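Local atomic coordinates of 2-methyl-aconitate isomerase (Shewanella oneidensis, PDB entry 5K87), a protein that catalyses the cis-trans isomerization of 2-methyl-aconitate by base-catalysed proton abstraction, a step of propionate breakdown through the 2-methylcitrate cycle. Residues A[12-16]-A[29-35]; A[86-90]-A[125-130]; A[148-154]-A[179-185]; A[198-204]-A[336-340]; A[289-293]-A[306-311]. The protein carries 1 engineered substitution. All coordinates share one frame; numbering follows the deposited sequence. Where two conformers were deposited one is given.

Contact 1 (A[12-16]-A[29-35]); sequences IKVAA and FRLQDLP
Val14 overlaps the ring of Phe29 at about a right angle, its CG1 methyl 3.8 Å from Phe29 CE1. That methyl stands anti to the backbone N (chi1 -178°), which also carries it to the carbonyl of Asp33; CG2, the other branch, meets the ring of Pro35. Ala16 CB adds to the cover of Phe29, 3.7 Å from Phe29 CE1. At the outer end Ile12 CD1 touches Pro35 CG. These are the open ends of the hairpin formed by strands 12-21 and 24-30: past Arg30 the second strand turns into a 3-10 segment, and water replaces direct pairing. One water links Ala15 O, Arg30 N and Asp33 OD2; another joins Ala15 N to Asp33 O. Arg30 grips Asp33 side-on, with Arg30 NE to Asp33 OD2 at 2.9 Å and Arg30 NH2 to Asp33 OD1 at 2.8 Å. Helix 43-53 lies against Phe29, Leu34 and Pro35. Apolar packing thus joins the diverging chains, while two waters satisfy backbone groups of Ala15.

Contact 2 (A[86-90]-A[125-130]); sequences NHDVD and LIDAAR
An ion pair without a directed hydrogen bond marks this contact: Asp88 OD1 lies 3.5 Å from Arg130 NE but stands off the flat of the guanidinium, and the attraction is one of charge, not of an aimed N-H. The carboxylate and guanidinium planes are 38° apart, and the same oxygen comes 3.2 Å from Arg130 CD. A bend at chi3 (52°) turns the arginine head beside the aspartate. Each charge has a firmer partner outside: Asp88 OD1 forms a salt bridge with Arg140, and Arg130 NH1 donates to the carbonyl of Thr138. Arg130 and Arg140 thus both gather round the carboxylate of Asp88, whose negative charge probably balances theirs. The contact joins the start of strand 89-96 to the connection between helix 113-122 and strand 135-143. In that connection Asp127 OD1 accepts from Ala129 N at 3.1 Å, forming an Asx turn that leads into the short 3-10 segment bearing Arg130. Apolar groups make up the rest of the contact. Ile126 CD1 reaches Asp88 CB at 3.5 Å and also approaches Val89 CB, while Leu125 CD1 lies 4.0 Å from Val89 CG2. Ala120 of helix 113-122 touches Val89, Leu125 and Ile126, and Val139 of strand 135-143 packs on Val89 and Ile126.

Contact 3 (A[148-154]-A[179-185]); sequences KTIIAHV and VQIEFMN
His153 NE2 donates to Glu182 OE1 at 2.8 Å, meeting the oxygen from far above the carboxylate plane (71° out of it). Second partners hold both groups: His153 ND1 bonds to Thr138 OG1, and Glu182 OE2 forms a salt bridge with Lys379. At the far end Lys148 NZ reaches Asn185 O at 2.8 Å, nearly along the C=O axis, and also bonds to Ala187 O. Between them the antiparallel backbones join through a pair of bonds at Ile151 and Glu182, with Ile151 N to Glu182 O at 2.8 Å. Ile151 CG2 covers one face of the His153 ring. On the other sheet face, Ile150 CG2 sits over the centre of the Phe183 ring and, in the Ile181 conformer given, meets Ile181 CG2 at 3.6 Å, while Ala152 CB touches Ile181 CD1. This apolar face packs on helix 113-122, and the side chain of Phe183 is about 7 Å from the bound malonate ion. Strands 135-143 and 374-391 flank the pair, hydrogen-bonding to 148-157 and 179-184 respectively.

Contact 4 (A[198-204]-A[336-340]); sequences FPTGNLV and IPGTL
Leu203 is wedged between the turn at 336-339 and the ring of Phe198. Its CD2 methyl meets Ile336 CG2 at 3.7 Å and also lies over one face of that ring, offset toward the rim; Leu203 CD1 comes 3.3 Å from Pro337 O. Phe198 presents its far end, with CZ 3.7 Å from Thr339 CG2. In the conformer given, Val204 CG1 bridges Gly338 O, at 3.3 Å, and Leu340 CD2, at 3.8 Å. Further out, a type I turn from Phe198 to Gly201 and an ST turn at Thr200 shape one loop, and a type II turn from Ile336 to Thr339 shapes the other. Thr339 OG1 sits between N and the carbonyl carbon (chi1 68°) and N-caps helix 340-344 through Asn342 N; its other partner is Ala333 O. Thr218 OG1 of strand 213-221 bonds to both Leu203 O and Leu340 N. Methyls, one aromatic ring and two backbone carbonyls of the 336-339 turn therefore make the direct contact, while hydrogen bonds fix each loop's shape and Thr218 ties the two together.

Contact 5 (A[289-293]-A[306-311]); sequences PPKSY and VDLLVR
Tyr293 and Arg311 form a cation-pi pair: Arg311 CZ stands 4.4 Å from the centroid of the Tyr293 ring, 26° off the normal. The guanidinium does not lie flat on the ring but meets it edge-on, the two planes 76° apart, with Arg311 NH2 over the face toward the rim, 3.3 Å from Tyr293 CE2. Hydrogen bonds to other parts of the chain hold both groups, Tyr293 OH to His357 O and Arg311 NE to Glu240 O.

Apolar contacts centre on Leu309. Its CD2 reaches Tyr293 CE1 at 3.6 Å and also approaches Lys291 O, a buried carbonyl that lacks a polar partner; its CD1 packs against Lys291 CB. Pro290 CB touches Val306 CG2 at 3.9 Å.

Close approaches of carbon to backbone oxygen complete the fit: Pro290 CG lies 3.3 Å from Asp307 O and 3.4 Å from Val306 O, and Leu309 CG meets Pro289 O.

The loop leaves strand 283-288 and runs across the start of that strand's antiparallel neighbour 308-314; segments 289-293 and 306-311 run 86° apart end to end. Strand 352-357 pairs with 308-314 in parallel. Tyr293 begins the small antiparallel pair 293-294 and 300-301, whose Val301 touches both Tyr293 and Val306.

How the contacts relate
Contact 3 lies nearest the middle of the chain, about 13 Å from its centre to the chain's; the other four lie 20 to 24 Å out. Contact 2 is nevertheless the buried one, the others being partly buried. Contact 3 alone is regular strand pairing, whereas contacts 1, 2, 4 and 5 join loops or strand ends through side-chain packing, with water in contact 1 and charge in contacts 2 and 5. Contacts 2 and 3 touch through a probable hydrogen bond between His87 NE2 and Thr149 OG1, and both pack on helix 113-122 and strand 135-143. Contact 4, without a direct polar bond between its segments, spans 131 intervening residues that include both segments of contact 5.

Contact 1 (A[12-16]-A[29-35])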
# COMPACT_ATOMS: atom_id res chain seq x y z
N ILE A 12 -15.44 13.46 -10.39
CA ILE A 12 -16.49 13.60 -9.39
C ILE A 12 -15.91 13.42 -7.99
O ILE A 12 -14.84 12.83 -7.82
CB ILE A 12 -17.66 12.62 -9.63
CG1 ILE A 12 -17.20 11.17 -9.47
CG2 ILE A 12 -18.26 12.84 -11.01
CD1 ILE A 12 -18.31 10.21 -9.12
N LYS A 13 -16.62 13.97 -7.01
CA LYS A 13 -16.24 13.86 -5.61
C LYS A 13 -17.32 13.07 -4.87
O LYS A 13 -18.51 13.31 -5.07
CB LYS A 13 -16.11 15.25 -4.97
CG LYS A 13 -15.07 16.14 -5.61
CD LYS A 13 -14.97 17.48 -4.89
CE LYS A 13 -13.99 18.42 -5.58
N VAL A 14 -16.89 12.12 -4.05
CA VAL A 14 -17.80 11.31 -3.26
C VAL A 14 -17.34 11.37 -1.81
O VAL A 14 -16.19 11.09 -1.51
CB VAL A 14 -17.83 9.85 -3.75
CG1 VAL A 14 -18.83 9.03 -2.92
CG2 VAL A 14 -18.16 9.78 -5.24
N ALA A 15 -18.24 11.76 -0.91
CA ALA A 15 -17.90 11.79 0.51
C ALA A 15 -17.50 10.40 1.00
O ALA A 15 -18.21 9.42 0.72
CB ALA A 15 -19.07 12.33 1.33
N ALA A 16 -16.38 10.31 1.71
CA ALA A 16 -15.86 9.03 2.16
C ALA A 16 -14.93 9.21 3.33
O ALA A 16 -14.40 10.31 3.58
CB ALA A 16 -15.14 8.32 1.01
N PHE A 29 -18.20 4.38 2.98
CA PHE A 29 -19.20 5.28 2.43
C PHE A 29 -20.53 5.10 3.14
O PHE A 29 -20.94 3.96 3.43
CB PHE A 29 -19.48 4.94 0.96
CG PHE A 29 -18.27 4.97 0.06
CD1 PHE A 29 -17.92 6.13 -0.61
CD2 PHE A 29 -17.51 3.83 -0.13
CE1 PHE A 29 -16.82 6.14 -1.45
CE2 PHE A 29 -16.41 3.84 -0.96
CZ PHE A 29 -16.07 5.00 -1.63
N ARG A 30 -21.22 6.21 3.38
CA ARG A 30 -22.64 6.16 3.67
C ARG A 30 -23.35 5.96 2.35
O ARG A 30 -23.02 6.62 1.36
CB ARG A 30 -23.14 7.49 4.20
CG ARG A 30 -22.83 7.84 5.63
CD ARG A 30 -23.79 8.95 6.12
NE ARG A 30 -23.81 10.09 5.20
CZ ARG A 30 -24.49 11.21 5.39
NH1 ARG A 30 -25.23 11.37 6.49
NH2 ARG A 30 -24.43 12.18 4.49
N LEU A 31 -24.35 5.08 2.34
CA LEU A 31 -25.11 4.80 1.13
C LEU A 31 -25.62 6.08 0.46
O LEU A 31 -25.47 6.26 -0.75
CB LEU A 31 -26.28 3.88 1.47
CG LEU A 31 -27.23 3.55 0.32
CD1 LEU A 31 -26.52 2.75 -0.76
CD2 LEU A 31 -28.43 2.78 0.85
N GLN A 32 -26.18 6.98 1.26
CA GLN A 32 -26.77 8.20 0.71
C GLN A 32 -25.75 9.17 0.08
O GLN A 32 -26.14 10.08 -0.66
CB GLN A 32 -27.60 8.93 1.76
CG GLN A 32 -26.78 9.61 2.83
CD GLN A 32 -27.60 10.03 4.03
OE1 GLN A 32 -28.14 11.13 4.07
NE2 GLN A 32 -27.70 9.14 5.02
N ASP A 33 -24.47 8.97 0.36
CA ASP A 33 -23.43 9.81 -0.22
C ASP A 33 -22.99 9.33 -1.60
O ASP A 33 -22.30 10.05 -2.33
CB ASP A 33 -22.22 9.88 0.71
CG ASP A 33 -22.51 10.64 1.99
OD1 ASP A 33 -23.37 11.55 1.96
OD2 ASP A 33 -21.87 10.35 3.02
N LEU A 34 -23.38 8.11 -1.97
CA LEU A 34 -22.98 7.56 -3.26
C LEU A 34 -23.78 8.19 -4.38
O LEU A 34 -24.92 8.61 -4.17
CB LEU A 34 -23.21 6.05 -3.28
CG LEU A 34 -22.38 5.23 -2.30
CD1 LEU A 34 -22.82 3.77 -2.31
CD2 LEU A 34 -20.89 5.36 -2.63
N PRO A 35 -23.20 8.26 -5.59
CA PRO A 35 -23.99 8.67 -6.75
C PRO A 35 -25.23 7.79 -6.88
O PRO A 35 -25.19 6.61 -6.52
CB PRO A 35 -23.03 8.41 -7.93
CG PRO A 35 -21.67 8.50 -7.33
CD PRO A 35 -21.80 7.96 -5.94
O HOH W 1 -19.70 8.66 2.93
O HOH W 2 -20.93 12.36 -1.69

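Contact 2 (A[86-90]-A[125-130])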
# COMPACT_ATOMS: atom_id res chain seq x y z
N ASN A 86 -34.15 -4.79 15.67
CA ASN A 86 -33.08 -4.88 16.66
C ASN A 86 -31.68 -4.74 16.07
O ASN A 86 -30.71 -5.26 16.62
CB ASN A 86 -33.20 -6.18 17.46
CG ASN A 86 -34.60 -6.40 18.01
OD1 ASN A 86 -35.17 -5.51 18.64
ND2 ASN A 86 -35.17 -7.57 17.73
N HIS A 87 -31.59 -4.03 14.94
CA HIS A 87 -30.29 -3.66 14.38
C HIS A 87 -30.25 -2.18 14.11
O HIS A 87 -31.28 -1.55 13.87
CB HIS A 87 -29.97 -4.44 13.11
CG HIS A 87 -29.80 -5.91 13.34
ND1 HIS A 87 -30.86 -6.75 13.57
CD2 HIS A 87 -28.69 -6.68 13.40
CE1 HIS A 87 -30.42 -7.98 13.76
NE2 HIS A 87 -29.10 -7.97 13.66
N ASP A 88 -29.05 -1.61 14.16
CA ASP A 88 -28.87 -0.18 13.95
C ASP A 88 -28.40 0.18 12.54
O ASP A 88 -28.84 1.17 11.95
CB ASP A 88 -27.87 0.36 14.96
CG ASP A 88 -28.32 0.13 16.38
OD1 ASP A 88 -29.37 0.69 16.75
OD2 ASP A 88 -27.64 -0.59 17.13
N VAL A 89 -27.50 -0.62 12.00
CA VAL A 89 -26.85 -0.24 10.76
C VAL A 89 -26.67 -1.47 9.89
O VAL A 89 -26.40 -2.56 10.42
CB VAL A 89 -25.48 0.46 11.06
CG1 VAL A 89 -24.54 -0.47 11.82
CG2 VAL A 89 -24.82 0.98 9.78
N ASP A 90 -26.85 -1.32 8.59
CA ASP A 90 -26.56 -2.38 7.62
C ASP A 90 -25.15 -2.19 7.05
O ASP A 90 -24.76 -1.07 6.67
CB ASP A 90 -27.54 -2.36 6.46
CG ASP A 90 -28.91 -2.88 6.82
OD1 ASP A 90 -29.12 -3.35 7.96
OD2 ASP A 90 -29.79 -2.84 5.94
N LEU A 125 -25.89 7.25 11.62
CA LEU A 125 -26.60 6.03 11.26
C LEU A 125 -27.16 5.31 12.48
O LEU A 125 -27.83 4.29 12.34
CB LEU A 125 -25.70 5.10 10.44
CG LEU A 125 -25.21 5.71 9.13
CD1 LEU A 125 -24.35 4.70 8.38
CD2 LEU A 125 -26.39 6.14 8.28
N ILE A 126 -26.90 5.84 13.67
CA ILE A 126 -27.35 5.22 14.91
C ILE A 126 -28.34 6.13 15.64
O ILE A 126 -28.03 7.29 15.87
CB ILE A 126 -26.17 4.94 15.87
CG1 ILE A 126 -25.04 4.19 15.16
CG2 ILE A 126 -26.67 4.19 17.12
CD1 ILE A 126 -25.39 2.79 14.72
N ASP A 127 -29.51 5.58 15.98
CA ASP A 127 -30.53 6.28 16.78
C ASP A 127 -29.85 7.00 17.93
O ASP A 127 -29.19 6.38 18.76
CB ASP A 127 -31.52 5.25 17.33
CG ASP A 127 -32.70 5.87 18.08
OD1 ASP A 127 -32.67 7.08 18.38
OD2 ASP A 127 -33.66 5.13 18.38
N ALA A 128 -30.01 8.32 17.98
CA ALA A 128 -29.38 9.15 19.01
C ALA A 128 -29.68 8.68 20.43
O ALA A 128 -28.85 8.84 21.32
CB ALA A 128 -29.77 10.61 18.84
N ALA A 129 -30.85 8.09 20.63
CA ALA A 129 -31.21 7.58 21.95
C ALA A 129 -30.26 6.49 22.44
O ALA A 129 -30.14 6.25 23.65
CB ALA A 129 -32.65 7.08 21.95
N ARG A 130 -29.56 5.84 21.51
CA ARG A 130 -28.66 4.74 21.85
C ARG A 130 -27.20 5.17 22.04
O ARG A 130 -26.34 4.35 22.36
CB ARG A 130 -28.71 3.65 20.78
CG ARG A 130 -30.05 2.95 20.66
CD ARG A 130 -29.93 1.72 19.77
NE ARG A 130 -28.85 0.84 20.20
CZ ARG A 130 -29.00 -0.21 21.00
NH1 ARG A 130 -27.96 -0.95 21.35
NH2 ARG A 130 -30.21 -0.51 21.46

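Contact 3 (A[148-154]-A[179-185])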
# COMPACT_ATOMS: atom_id res chain seq x y z
N LYS A 148 -25.97 -11.93 9.06
CA LYS A 148 -25.62 -12.25 10.45
C LYS A 148 -25.56 -10.99 11.29
O LYS A 148 -25.29 -9.90 10.77
CB LYS A 148 -24.26 -12.95 10.51
CG LYS A 148 -24.23 -14.36 9.94
CD LYS A 148 -25.04 -15.31 10.80
CE LYS A 148 -24.90 -16.75 10.34
NZ LYS A 148 -25.79 -17.65 11.12
N THR A 149 -25.80 -11.13 12.59
CA THR A 149 -25.67 -10.03 13.53
C THR A 149 -24.26 -9.97 14.10
O THR A 149 -23.69 -11.00 14.50
CB THR A 149 -26.62 -10.22 14.72
OG1 THR A 149 -27.97 -10.25 14.24
CG2 THR A 149 -26.46 -9.09 15.75
N ILE A 150 -23.68 -8.77 14.12
CA ILE A 150 -22.40 -8.55 14.79
C ILE A 150 -22.55 -7.33 15.69
O ILE A 150 -23.20 -6.36 15.31
CB ILE A 150 -21.27 -8.33 13.78
CG1 ILE A 150 -21.16 -9.53 12.85
CG2 ILE A 150 -19.98 -8.08 14.51
CD1 ILE A 150 -20.31 -9.26 11.66
N ILE A 151 -22.01 -7.40 16.90
CA ILE A 151 -22.10 -6.30 17.85
C ILE A 151 -20.74 -5.63 18.00
O ILE A 151 -19.72 -6.32 18.11
CB ILE A 151 -22.54 -6.82 19.23
CG1 ILE A 151 -23.83 -7.66 19.12
CG2 ILE A 151 -22.69 -5.68 20.21
CD1 ILE A 151 -25.03 -6.89 18.62
N ALA A 152 -20.71 -4.30 18.00
CA ALA A 152 -19.49 -3.58 18.30
C ALA A 152 -19.72 -2.67 19.49
O ALA A 152 -20.63 -1.84 19.47
CB ALA A 152 -19.03 -2.77 17.11
N HIS A 153 -18.93 -2.84 20.54
CA HIS A 153 -19.03 -2.00 21.74
C HIS A 153 -18.05 -0.85 21.60
O HIS A 153 -16.87 -1.00 21.88
CB HIS A 153 -18.76 -2.82 23.00
CG HIS A 153 -19.66 -3.99 23.17
ND1 HIS A 153 -20.96 -3.87 23.61
CD2 HIS A 153 -19.46 -5.31 22.94
CE1 HIS A 153 -21.52 -5.07 23.66
NE2 HIS A 153 -20.63 -5.96 23.26
N VAL A 154 -18.56 0.29 21.14
CA VAL A 154 -17.69 1.41 20.81
C VAL A 154 -17.67 2.42 21.94
O VAL A 154 -18.72 2.90 22.36
CB VAL A 154 -18.16 2.10 19.52
CG1 VAL A 154 -17.22 3.23 19.14
CG2 VAL A 154 -18.28 1.08 18.38
N VAL A 179 -12.05 -1.90 21.09
CA VAL A 179 -13.42 -2.09 20.65
C VAL A 179 -13.71 -3.59 20.65
O VAL A 179 -13.20 -4.35 19.82
CB VAL A 179 -13.64 -1.52 19.23
CG1 VAL A 179 -15.08 -1.76 18.80
CG2 VAL A 179 -13.30 -0.04 19.21
N GLN A 180 -14.53 -4.02 21.60
CA GLN A 180 -14.92 -5.41 21.68
C GLN A 180 -16.00 -5.72 20.65
O GLN A 180 -16.98 -4.98 20.51
CB GLN A 180 -15.35 -5.75 23.11
CG GLN A 180 -14.23 -5.47 24.11
CD GLN A 180 -14.61 -5.76 25.54
OE1 GLN A 180 -15.79 -5.89 25.87
NE2 GLN A 180 -13.60 -5.85 26.41
N ILE A 181 -15.80 -6.82 19.93
CA ILE A 181 -16.72 -7.26 18.88
C ILE A 181 -17.32 -8.61 19.22
O ILE A 181 -16.65 -9.44 19.82
CB ILE A 181 -15.97 -7.40 17.54
CG1 ILE A 181 -15.17 -6.14 17.23
CG2 ILE A 181 -16.94 -7.71 16.41
CD1 ILE A 181 -16.03 -4.92 17.08
N GLU A 182 -18.58 -8.82 18.85
CA GLU A 182 -19.23 -10.11 19.10
C GLU A 182 -19.99 -10.57 17.87
O GLU A 182 -20.96 -9.92 17.44
CB GLU A 182 -20.22 -9.99 20.25
CG GLU A 182 -19.62 -9.42 21.51
CD GLU A 182 -20.63 -9.30 22.62
OE1 GLU A 182 -20.28 -8.71 23.67
OE2 GLU A 182 -21.76 -9.80 22.45
N PHE A 183 -19.58 -11.72 17.34
CA PHE A 183 -20.20 -12.30 16.17
C PHE A 183 -21.25 -13.28 16.67
O PHE A 183 -20.92 -14.37 17.15
CB PHE A 183 -19.14 -13.04 15.34
CG PHE A 183 -18.07 -12.14 14.77
CD1 PHE A 183 -17.05 -11.65 15.58
CD2 PHE A 183 -18.07 -11.79 13.43
CE1 PHE A 183 -16.05 -10.83 15.04
CE2 PHE A 183 -17.08 -10.97 12.89
CZ PHE A 183 -16.07 -10.49 13.70
N MET A 184 -22.51 -12.88 16.58
CA MET A 184 -23.60 -13.71 17.10
C MET A 184 -23.93 -14.86 16.17
O MET A 184 -23.94 -14.70 14.94
CB MET A 184 -24.85 -12.86 17.31
CG MET A 184 -24.65 -11.64 18.19
SD MET A 184 -23.98 -12.01 19.83
CE MET A 184 -25.27 -13.04 20.51
N ASN A 185 -24.19 -16.03 16.76
CA ASN A 185 -24.65 -17.20 16.00
C ASN A 185 -23.88 -17.40 14.69
O ASN A 185 -24.48 -17.40 13.61
CB ASN A 185 -26.16 -17.08 15.74
CG ASN A 185 -26.75 -18.31 15.06
OD1 ASN A 185 -26.35 -19.44 15.34
ND2 ASN A 185 -27.71 -18.08 14.17
O HOH W 3 -22.15 -13.20 13.35
O HOH W 4 -26.30 -13.72 13.71
O HOH W 5 -15.23 -2.18 23.74

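Contact 4 (A[198-204]-A[336-340])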
# COMPACT_ATOMS: atom_id res chain seq x y z
N PHE A 198 -20.74 -27.55 9.74
CA PHE A 198 -19.88 -28.49 9.04
C PHE A 198 -20.60 -29.03 7.81
O PHE A 198 -21.34 -30.01 7.90
CB PHE A 198 -19.49 -29.64 9.98
CG PHE A 198 -18.70 -29.19 11.17
CD1 PHE A 198 -17.38 -28.79 11.02
CD2 PHE A 198 -19.27 -29.14 12.43
CE1 PHE A 198 -16.64 -28.36 12.10
CE2 PHE A 198 -18.53 -28.70 13.52
CZ PHE A 198 -17.22 -28.31 13.36
N PRO A 199 -20.40 -28.38 6.65
CA PRO A 199 -21.16 -28.75 5.44
C PRO A 199 -21.02 -30.21 5.02
O PRO A 199 -21.96 -30.75 4.44
CB PRO A 199 -20.59 -27.81 4.36
CG PRO A 199 -19.33 -27.26 4.93
CD PRO A 199 -19.50 -27.24 6.41
N THR A 200 -19.89 -30.85 5.33
CA THR A 200 -19.73 -32.27 5.01
C THR A 200 -20.38 -33.17 6.06
O THR A 200 -20.51 -34.38 5.86
CB THR A 200 -18.26 -32.68 4.93
OG1 THR A 200 -17.68 -32.63 6.24
CG2 THR A 200 -17.49 -31.75 3.99
N GLY A 201 -20.77 -32.59 7.19
CA GLY A 201 -21.34 -33.35 8.29
C GLY A 201 -20.29 -33.99 9.18
O GLY A 201 -20.63 -34.66 10.16
N ASN A 202 -19.02 -33.78 8.85
CA ASN A 202 -17.91 -34.37 9.59
C ASN A 202 -17.02 -33.30 10.22
O ASN A 202 -16.81 -32.24 9.62
CB ASN A 202 -17.06 -35.25 8.68
CG ASN A 202 -17.89 -36.30 7.96
OD1 ASN A 202 -18.72 -36.97 8.57
ND2 ASN A 202 -17.67 -36.43 6.65
N LEU A 203 -16.49 -33.60 11.40
CA LEU A 203 -15.56 -32.70 12.08
C LEU A 203 -14.23 -32.65 11.35
O LEU A 203 -13.58 -31.60 11.28
CB LEU A 203 -15.32 -33.17 13.51
CG LEU A 203 -16.55 -33.19 14.42
CD1 LEU A 203 -16.17 -33.66 15.82
CD2 LEU A 203 -17.17 -31.81 14.45
N VAL A 204 -13.81 -33.80 10.82
CA VAL A 204 -12.61 -33.90 10.01
C VAL A 204 -12.95 -34.72 8.77
O VAL A 204 -13.81 -35.59 8.80
CB VAL A 204 -11.44 -34.56 10.77
CG1 VAL A 204 -11.11 -33.78 12.04
CG2 VAL A 204 -11.73 -36.02 11.08
N ILE A 336 -15.11 -26.84 19.27
CA ILE A 336 -15.76 -28.10 18.95
C ILE A 336 -14.75 -29.24 19.04
O ILE A 336 -13.86 -29.37 18.19
CB ILE A 336 -16.35 -28.08 17.54
CG1 ILE A 336 -17.25 -26.86 17.35
CG2 ILE A 336 -17.12 -29.37 17.28
CD1 ILE A 336 -18.45 -26.83 18.27
N PRO A 337 -14.87 -30.08 20.08
CA PRO A 337 -13.88 -31.15 20.29
C PRO A 337 -13.76 -32.06 19.07
O PRO A 337 -14.77 -32.53 18.56
CB PRO A 337 -14.43 -31.91 21.49
CG PRO A 337 -15.21 -30.87 22.24
CD PRO A 337 -15.84 -30.01 21.19
N GLY A 338 -12.54 -32.27 18.60
CA GLY A 338 -12.31 -33.16 17.49
C GLY A 338 -11.98 -32.51 16.15
O GLY A 338 -11.52 -33.19 15.25
N THR A 339 -12.24 -31.21 15.98
CA THR A 339 -11.81 -30.55 14.75
C THR A 339 -10.29 -30.48 14.74
O THR A 339 -9.65 -30.61 15.78
CB THR A 339 -12.36 -29.12 14.60
OG1 THR A 339 -11.76 -28.27 15.59
CG2 THR A 339 -13.87 -29.08 14.72
N LEU A 340 -9.70 -30.28 13.56
CA LEU A 340 -8.25 -30.15 13.48
C LEU A 340 -7.74 -28.97 14.29
O LEU A 340 -6.64 -29.00 14.82
CB LEU A 340 -7.79 -30.03 12.03
CG LEU A 340 -7.95 -31.27 11.15
CD1 LEU A 340 -7.14 -31.09 9.87
CD2 LEU A 340 -7.53 -32.53 11.88

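Contact 5 (A[289-293]-A[306-311])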
# COMPACT_ATOMS: atom_id res chain seq x y z
N PRO A 289 0.35 -27.29 16.51
CA PRO A 289 0.47 -27.03 17.95
C PRO A 289 1.43 -25.87 18.23
O PRO A 289 2.19 -25.48 17.35
CB PRO A 289 1.06 -28.35 18.49
CG PRO A 289 0.69 -29.38 17.47
CD PRO A 289 0.76 -28.66 16.16
N PRO A 290 1.40 -25.32 19.45
CA PRO A 290 2.28 -24.21 19.81
C PRO A 290 3.74 -24.49 19.52
O PRO A 290 4.24 -25.60 19.74
CB PRO A 290 2.08 -24.09 21.32
CG PRO A 290 0.69 -24.57 21.54
CD PRO A 290 0.50 -25.69 20.56
N LYS A 291 4.42 -23.47 19.02
CA LYS A 291 5.85 -23.53 18.77
C LYS A 291 6.33 -22.09 18.77
O LYS A 291 5.63 -21.19 18.28
CB LYS A 291 6.13 -24.22 17.43
CG LYS A 291 7.60 -24.50 17.17
CD LYS A 291 7.81 -25.27 15.87
CE LYS A 291 9.26 -25.71 15.73
NZ LYS A 291 9.52 -26.41 14.44
N SER A 292 7.51 -21.86 19.33
CA SER A 292 8.07 -20.52 19.42
C SER A 292 8.51 -20.02 18.05
O SER A 292 8.97 -20.79 17.22
CB SER A 292 9.26 -20.52 20.38
OG SER A 292 9.81 -19.22 20.52
N TYR A 293 8.35 -18.72 17.82
CA TYR A 293 8.83 -18.11 16.58
C TYR A 293 8.95 -16.60 16.72
O TYR A 293 8.31 -15.99 17.58
CB TYR A 293 7.90 -18.43 15.40
CG TYR A 293 6.50 -17.86 15.54
CD1 TYR A 293 5.54 -18.52 16.28
CD2 TYR A 293 6.14 -16.67 14.90
CE1 TYR A 293 4.26 -18.02 16.42
CE2 TYR A 293 4.86 -16.15 15.03
CZ TYR A 293 3.92 -16.84 15.79
OH TYR A 293 2.64 -16.36 15.93
N VAL A 306 0.68 -19.19 23.39
CA VAL A 306 -0.41 -19.53 22.49
C VAL A 306 -0.93 -20.94 22.71
O VAL A 306 -0.23 -21.80 23.26
CB VAL A 306 0.01 -19.38 21.01
CG1 VAL A 306 0.34 -17.93 20.69
CG2 VAL A 306 1.18 -20.30 20.69
N ASP A 307 -2.16 -21.17 22.28
CA ASP A 307 -2.77 -22.49 22.31
C ASP A 307 -2.53 -23.26 21.01
O ASP A 307 -2.61 -24.49 21.00
CB ASP A 307 -4.27 -22.37 22.57
CG ASP A 307 -4.57 -21.75 23.91
OD1 ASP A 307 -4.25 -22.39 24.94
OD2 ASP A 307 -5.12 -20.64 23.95
N LEU A 308 -2.26 -22.54 19.93
CA LEU A 308 -1.98 -23.16 18.63
C LEU A 308 -1.45 -22.10 17.68
O LEU A 308 -1.46 -20.91 17.99
CB LEU A 308 -3.24 -23.82 18.03
CG LEU A 308 -4.30 -22.89 17.45
CD1 LEU A 308 -5.22 -23.67 16.53
CD2 LEU A 308 -5.13 -22.20 18.53
N LEU A 309 -0.96 -22.54 16.52
CA LEU A 309 -0.54 -21.66 15.44
C LEU A 309 -1.53 -21.78 14.30
O LEU A 309 -1.96 -22.88 13.96
CB LEU A 309 0.83 -22.08 14.93
CG LEU A 309 1.92 -22.12 16.00
CD1 LEU A 309 3.24 -22.47 15.36
CD2 LEU A 309 2.01 -20.80 16.76
N VAL A 310 -1.88 -20.64 13.70
CA VAL A 310 -2.69 -20.65 12.49
C VAL A 310 -2.16 -19.64 11.50
O VAL A 310 -1.91 -18.48 11.85
CB VAL A 310 -4.19 -20.34 12.75
CG1 VAL A 310 -5.00 -20.59 11.48
CG2 VAL A 310 -4.75 -21.17 13.91
N ARG A 311 -1.99 -20.08 10.26
CA ARG A 311 -1.64 -19.21 9.14
C ARG A 311 -2.77 -19.33 8.14
O ARG A 311 -3.28 -20.43 7.91
CB ARG A 311 -0.34 -19.68 8.51
CG ARG A 311 0.89 -18.92 8.96
CD ARG A 311 1.12 -18.96 10.46
NE ARG A 311 2.42 -18.38 10.77
CZ ARG A 311 2.82 -18.02 11.98
NH1 ARG A 311 2.04 -18.17 13.04
NH2 ARG A 311 4.03 -17.51 12.13